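Local coordinates for esterase (Xanthomonas oryzae pv. oryzae, PDB 3H2G), which hydrolyses ester bonds, degrading the rice cell wall and contributing to the virulence of the pathogen, at residues A97-I100 with R101-K104; N308-R311 with Q312-R316. All coordinates share one frame; numbering follows the deposited sequence.

Contact 1. Residues A97-I100 with R101-K104; sequences AKEI and RDAK
Arg101 lies alongside Lys98 on the short helix 96-102, a two-turn element that packs against strand 7-16 of the central sheet and finishes in a Schellman motif. The arginine leaves the backbone with CG anti to its own N (chi1 -162°) and then bends at chi2 and chi3, which brings the guanidinium back along the preceding turn. There Arg101 NH1 comes within 2.9 Å of Lys98 O, edge-on and near the guanidinium plane, but the angle is too poor for a hydrogen bond. NH1 is held instead by its neighbour in sequence, the salt bridge from Arg101 NH1 to Asp102 OD1 measuring 2.7 Å. The aliphatic part of Lys98 runs beside the arginine in the same direction, with Lys98 CG 4.0 Å from Arg101 NH2, while its ammonium group is claimed by salt bridges to Glu48 and Glu95; these acids probably ease the closeness of two cations. Lys98 O does accept a proper helical bond, from Asp102 N at 2.8 Å. At the C-terminal end Lys104 turns to positive phi (49°) and closes the last turn, its N bonded to Arg101 O. On the outer side Glu99 and Asp102 bring their carboxylates near each other, and one water donates to both, 2.7 Å from Glu99 OE1 and 2.6 Å from Asp102 OD2.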
ATOM      1  N   ALA A  97     -11.868   5.573  -4.977  1.00  6.41           N
ATOM      2  CA  ALA A  97     -12.697   6.764  -5.130  1.00  6.91           C
ATOM      3  C   ALA A  97     -14.158   6.503  -4.780  1.00  7.71           C
ATOM      4  O   ALA A  97     -14.776   7.273  -4.045  1.00  7.04           O
ATOM      5  CB  ALA A  97     -12.586   7.300  -6.553  1.00  6.32           C
ATOM      6  N   LYS A  98     -14.708   5.414  -5.302  1.00  8.17           N
ATOM      7  CA  LYS A  98     -16.099   5.086  -5.025  1.00  8.90           C
ATOM      8  C   LYS A  98     -16.306   4.649  -3.578  1.00  9.31           C
ATOM      9  O   LYS A  98     -17.377   4.863  -3.009  1.00 10.38           O
ATOM     10  CB  LYS A  98     -16.587   4.011  -5.998  1.00  9.21           C
ATOM     11  CG  LYS A  98     -16.791   4.559  -7.407  1.00  9.07           C
ATOM     12  CD  LYS A  98     -17.437   3.551  -8.339  1.00 10.81           C
ATOM     13  CE  LYS A  98     -17.824   4.202  -9.662  1.00 10.85           C
ATOM     14  NZ  LYS A  98     -16.653   4.758 -10.394  1.00  8.09           N
ATOM     15  N   GLU A  99     -15.281   4.046  -2.982  1.00  8.41           N
ATOM     16  CA  GLU A  99     -15.368   3.607  -1.594  1.00  9.27           C
ATOM     17  C   GLU A  99     -15.468   4.830  -0.677  1.00  9.11           C
ATOM     18  O   GLU A  99     -16.267   4.849   0.259  1.00  8.55           O
ATOM     19  CB  GLU A  99     -14.142   2.768  -1.227  1.00 10.49           C
ATOM     20  CG  GLU A  99     -14.151   2.196   0.185  1.00 14.03           C
ATOM     21  CD  GLU A  99     -15.397   1.379   0.490  1.00 18.49           C
ATOM     22  OE1 GLU A  99     -15.865   0.635  -0.399  1.00 19.24           O
ATOM     23  OE2 GLU A  99     -15.901   1.472   1.628  1.00 21.23           O
ATOM     24  N   ILE A 100     -14.660   5.852  -0.948  1.00  7.96           N
ATOM     25  CA  ILE A 100     -14.695   7.068  -0.140  1.00  7.80           C
ATOM     26  C   ILE A 100     -16.066   7.717  -0.305  1.00  8.67           C
ATOM     27  O   ILE A 100     -16.655   8.218   0.655  1.00  8.60           O
ATOM     28  CB  ILE A 100     -13.588   8.056  -0.572  1.00  8.75           C
ATOM     29  CG1 ILE A 100     -12.216   7.457  -0.241  1.00  8.84           C
ATOM     30  CG2 ILE A 100     -13.773   9.400   0.126  1.00  8.63           C
ATOM     31  CD1 ILE A 100     -11.044   8.323  -0.650  1.00 12.75           C
ATOM     32  N   ARG A 101     -16.582   7.689  -1.528  1.00  8.21           N
ATOM     33  CA  ARG A 101     -17.891   8.263  -1.806  1.00 10.04           C
ATOM     34  C   ARG A 101     -18.947   7.495  -1.009  1.00  9.41           C
ATOM     35  O   ARG A 101     -19.829   8.099  -0.396  1.00  8.81           O
ATOM     36  CB  ARG A 101     -18.190   8.189  -3.307  1.00 12.94           C
ATOM     37  CG  ARG A 101     -19.308   9.116  -3.755  1.00 19.23           C
ATOM     38  CD  ARG A 101     -20.645   8.408  -3.884  1.00 22.25           C
ATOM     39  NE  ARG A 101     -20.788   7.734  -5.173  1.00 25.47           N
ATOM     40  CZ  ARG A 101     -20.305   6.529  -5.453  1.00 26.19           C
ATOM     41  NH1 ARG A 101     -19.643   5.846  -4.531  1.00 27.62           N
ATOM     42  NH2 ARG A 101     -20.483   6.005  -6.661  1.00 24.70           N
ATOM     43  N   ASP A 102     -18.851   6.168  -1.008  1.00  8.92           N
ATOM     44  CA  ASP A 102     -19.803   5.348  -0.261  1.00 11.05           C
ATOM     45  C   ASP A 102     -19.725   5.645   1.231  1.00 11.36           C
ATOM     46  O   ASP A 102     -20.742   5.634   1.928  1.00 13.14           O
ATOM     47  CB  ASP A 102     -19.538   3.853  -0.474  1.00 11.38           C
ATOM     48  CG  ASP A 102     -19.776   3.411  -1.903  1.00 12.68           C
ATOM     49  OD1 ASP A 102     -20.517   4.105  -2.630  1.00 13.40           O
ATOM     50  OD2 ASP A 102     -19.228   2.357  -2.292  1.00 14.73           O
ATOM     51  N   ALA A 103     -18.515   5.900   1.718  1.00 10.23           N
ATOM     52  CA  ALA A 103     -18.299   6.189   3.134  1.00 10.04           C
ATOM     53  C   ALA A 103     -18.626   7.644   3.466  1.00  9.04           C
ATOM     54  O   ALA A 103     -18.439   8.091   4.594  1.00  6.67           O
ATOM     55  CB  ALA A 103     -16.853   5.878   3.514  1.00  9.96           C
ATOM     56  N   LYS A 104     -19.115   8.374   2.471  1.00  8.74           N
ATOM     57  CA  LYS A 104     -19.466   9.778   2.637  1.00  9.32           C
ATOM     58  C   LYS A 104     -18.359  10.592   3.310  1.00  9.41           C
ATOM     59  O   LYS A 104     -18.604  11.337   4.262  1.00  9.37           O
ATOM     60  CB  LYS A 104     -20.784   9.890   3.412  1.00 12.18           C
ATOM     61  CG  LYS A 104     -21.952   9.234   2.673  1.00 16.51           C
ATOM     62  CD  LYS A 104     -23.284   9.412   3.385  1.00 21.39           C
ATOM     63  CE  LYS A 104     -24.412   8.776   2.576  1.00 24.21           C
ATOM     64  NZ  LYS A 104     -25.752   9.002   3.189  1.00 26.44           N
TER
HETATM   65  O   HOH W   1     -16.955   1.118  -2.786  1.00 22.22           O

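Contact 2. Residues N308-R311 with Q312-R316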
ATOM      1  N   ASN A 308      13.947 -21.942  -2.635  1.00  5.85           N
ATOM      2  CA  ASN A 308      12.509 -22.083  -2.871  1.00  5.26           C
ATOM      3  C   ASN A 308      12.107 -20.936  -3.804  1.00  6.43           C
ATOM      4  O   ASN A 308      12.392 -19.775  -3.517  1.00  5.55           O
ATOM      5  CB  ASN A 308      11.744 -21.979  -1.546  1.00  6.74           C
ATOM      6  CG  ASN A 308      10.253 -22.201  -1.718  1.00  6.84           C
ATOM      7  OD1 ASN A 308       9.751 -23.325  -1.582  1.00 10.14           O
ATOM      8  ND2 ASN A 308       9.537 -21.135  -2.030  1.00  1.07           N
ATOM      9  N   PRO A 309      11.439 -21.248  -4.931  1.00  5.62           N
ATOM     10  CA  PRO A 309      11.010 -20.243  -5.911  1.00  6.93           C
ATOM     11  C   PRO A 309      10.109 -19.119  -5.401  1.00  6.65           C
ATOM     12  O   PRO A 309      10.247 -17.972  -5.834  1.00  6.56           O
ATOM     13  CB  PRO A 309      10.343 -21.085  -7.003  1.00  7.14           C
ATOM     14  CG  PRO A 309       9.815 -22.258  -6.247  1.00  9.52           C
ATOM     15  CD  PRO A 309      10.957 -22.586  -5.316  1.00  7.43           C
ATOM     16  N   PHE A 310       9.183 -19.437  -4.503  1.00  5.68           N
ATOM     17  CA  PHE A 310       8.306 -18.401  -3.967  1.00  5.94           C
ATOM     18  C   PHE A 310       9.154 -17.478  -3.100  1.00  5.27           C
ATOM     19  O   PHE A 310       9.020 -16.255  -3.158  1.00  4.04           O
ATOM     20  CB  PHE A 310       7.174 -19.019  -3.140  1.00  5.31           C
ATOM     21  CG  PHE A 310       6.356 -18.011  -2.384  1.00  7.40           C
ATOM     22  CD1 PHE A 310       5.771 -16.930  -3.042  1.00  5.59           C
ATOM     23  CD2 PHE A 310       6.179 -18.136  -1.007  1.00  6.57           C
ATOM     24  CE1 PHE A 310       5.019 -15.983  -2.334  1.00  4.73           C
ATOM     25  CE2 PHE A 310       5.433 -17.199  -0.292  1.00  7.60           C
ATOM     26  CZ  PHE A 310       4.853 -16.118  -0.958  1.00  5.56           C
ATOM     27  N   ARG A 311      10.038 -18.075  -2.307  1.00  4.93           N
ATOM     28  CA  ARG A 311      10.925 -17.313  -1.439  1.00  5.77           C
ATOM     29  C   ARG A 311      11.802 -16.384  -2.279  1.00  6.53           C
ATOM     30  O   ARG A 311      12.008 -15.220  -1.923  1.00  5.88           O
ATOM     31  CB  ARG A 311      11.793 -18.268  -0.623  1.00  5.84           C
ATOM     32  CG  ARG A 311      12.673 -17.591   0.404  1.00  8.30           C
ATOM     33  CD  ARG A 311      13.248 -18.622   1.355  1.00  7.99           C
ATOM     34  NE  ARG A 311      14.334 -18.081   2.168  1.00  7.29           N
ATOM     35  CZ  ARG A 311      14.955 -18.767   3.122  1.00  6.98           C
ATOM     36  NH1 ARG A 311      14.586 -20.016   3.380  1.00  5.11           N
ATOM     37  NH2 ARG A 311      15.955 -18.215   3.799  1.00  7.99           N
ATOM     38  N   GLN A 312      12.317 -16.902  -3.394  1.00  6.76           N
ATOM     39  CA  GLN A 312      13.155 -16.117  -4.299  1.00  8.06           C
ATOM     40  C   GLN A 312      12.385 -14.918  -4.848  1.00  7.38           C
ATOM     41  O   GLN A 312      12.928 -13.825  -4.974  1.00  6.84           O
ATOM     42  CB  GLN A 312      13.629 -16.979  -5.475  1.00 10.63           C
ATOM     43  CG  GLN A 312      14.728 -17.988  -5.146  1.00 13.70           C
ATOM     44  CD  GLN A 312      16.095 -17.344  -5.020  1.00 18.04           C
ATOM     45  OE1 GLN A 312      16.474 -16.499  -5.835  1.00 19.96           O
ATOM     46  NE2 GLN A 312      16.852 -17.751  -4.006  1.00 19.26           N
ATOM     47  N   ASP A 313      11.117 -15.132  -5.187  1.00  7.04           N
ATOM     48  CA  ASP A 313      10.298 -14.050  -5.715  1.00  6.64           C
ATOM     49  C   ASP A 313      10.055 -12.982  -4.652  1.00  4.83           C
ATOM     50  O   ASP A 313       9.989 -11.791  -4.961  1.00  5.34           O
ATOM     51  CB  ASP A 313       8.967 -14.594  -6.246  1.00  5.43           C
ATOM     52  CG  ASP A 313       9.145 -15.470  -7.475  1.00  6.98           C
ATOM     53  OD1 ASP A 313      10.240 -15.447  -8.083  1.00  5.16           O
ATOM     54  OD2 ASP A 313       8.184 -16.176  -7.844  1.00  4.15           O
ATOM     55  N   LEU A 314       9.921 -13.403  -3.397  1.00  4.46           N
ATOM     56  CA  LEU A 314       9.723 -12.445  -2.312  1.00  5.33           C
ATOM     57  C   LEU A 314      11.001 -11.623  -2.147  1.00  3.99           C
ATOM     58  O   LEU A 314      10.953 -10.406  -1.947  1.00  2.68           O
ATOM     59  CB  LEU A 314       9.413 -13.167  -0.996  1.00  2.91           C
ATOM     60  CG  LEU A 314       8.071 -13.890  -0.870  1.00  4.25           C
ATOM     61  CD1 LEU A 314       8.021 -14.609   0.469  1.00  4.24           C
ATOM     62  CD2 LEU A 314       6.917 -12.887  -0.982  1.00  3.11           C
ATOM     63  N   ALA A 315      12.145 -12.294  -2.241  1.00  4.92           N
ATOM     64  CA  ALA A 315      13.434 -11.622  -2.096  1.00  4.43           C
ATOM     65  C   ALA A 315      13.650 -10.561  -3.179  1.00  6.37           C
ATOM     66  O   ALA A 315      14.230  -9.509  -2.912  1.00  5.41           O
ATOM     67  CB  ALA A 315      14.571 -12.650  -2.130  1.00  7.46           C
ATOM     68  N   ARG A 316      13.190 -10.836  -4.396  1.00  5.74           N
ATOM     69  CA  ARG A 316      13.350  -9.876  -5.486  1.00  8.81           C
ATOM     70  C   ARG A 316      12.568  -8.612  -5.170  1.00  8.25           C
ATOM     71  O   ARG A 316      12.812  -7.553  -5.747  1.00  7.54           O
ATOM     72  CB  ARG A 316      12.835 -10.449  -6.809  1.00 12.88           C
ATOM     73  CG  ARG A 316      13.579 -11.675  -7.308  1.00 19.02           C
ATOM     74  CD  ARG A 316      13.115 -12.030  -8.706  1.00 24.51           C
ATOM     75  NE  ARG A 316      13.630 -13.318  -9.160  1.00 31.01           N
ATOM     76  CZ  ARG A 316      13.432 -13.811 -10.379  1.00 32.62           C
ATOM     77  NH1 ARG A 316      12.732 -13.121 -11.268  1.00 33.60           N
ATOM     78  NH2 ARG A 316      13.927 -14.996 -10.706  1.00 35.76           N
TER
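Gln312 closes the first turn of helix 309-316, its N donating to Asn308 O, the carbonyl of the N-cap residue, at 2.9 Å. Its side chain bends at chi2 and lays CG 3.4 Å from Asn308 O, and the amide NE2 reaches back to the carbonyl of Pro306 ahead of the helix. Asp313 repeats the backbone bond one residue on, to Pro309 O, and its carboxylate hydrogen-bonds Asn248 through OD1; Tyr246, on helix 231-246, packs beside it. Leu314 makes the chief side-chain contact of the turn. Phe310 CG is anti to the backbone N (chi1 171°), which carries the ring along the helix toward the leucine one turn ahead. A CH-pi contact results, Leu314 CD1 sitting 4.1 Å from the Phe310 ring centroid and 26° off the normal, while CD2 touches the ring at CZ and CE1. Phe298 and Phe302 of helix 296-304 extend this apolar patch. Ala315 then bonds through its N to Arg311 O, and the extended Arg311 side chain runs out to a salt bridge with Glu212 and a hydrogen bond to Phe302 O. Last in line, Arg316 N donates to Gln312 O at 3.1 Å.

The two contacts are in series along the chain, contact 1 on helix 96-102 and contact 2 on helix 309-316. They share no secondary-structure element: their centres lie 36 Å apart, their nearest atoms about 26 Å, on opposite sides of the chain's centre. Contact 1 leans on the outermost strand of the mixed sheet, 7-16, within the alpha/beta-hydrolase part of the fold. Contact 2 belongs to a cluster of helices, 211-218, 231-246 and 296-304, which come in the chain between strands 198-205 and 328-332. One helix thus lies against the edge strand of the sheet and the other is part of the helical insert, with no direct contact between the two.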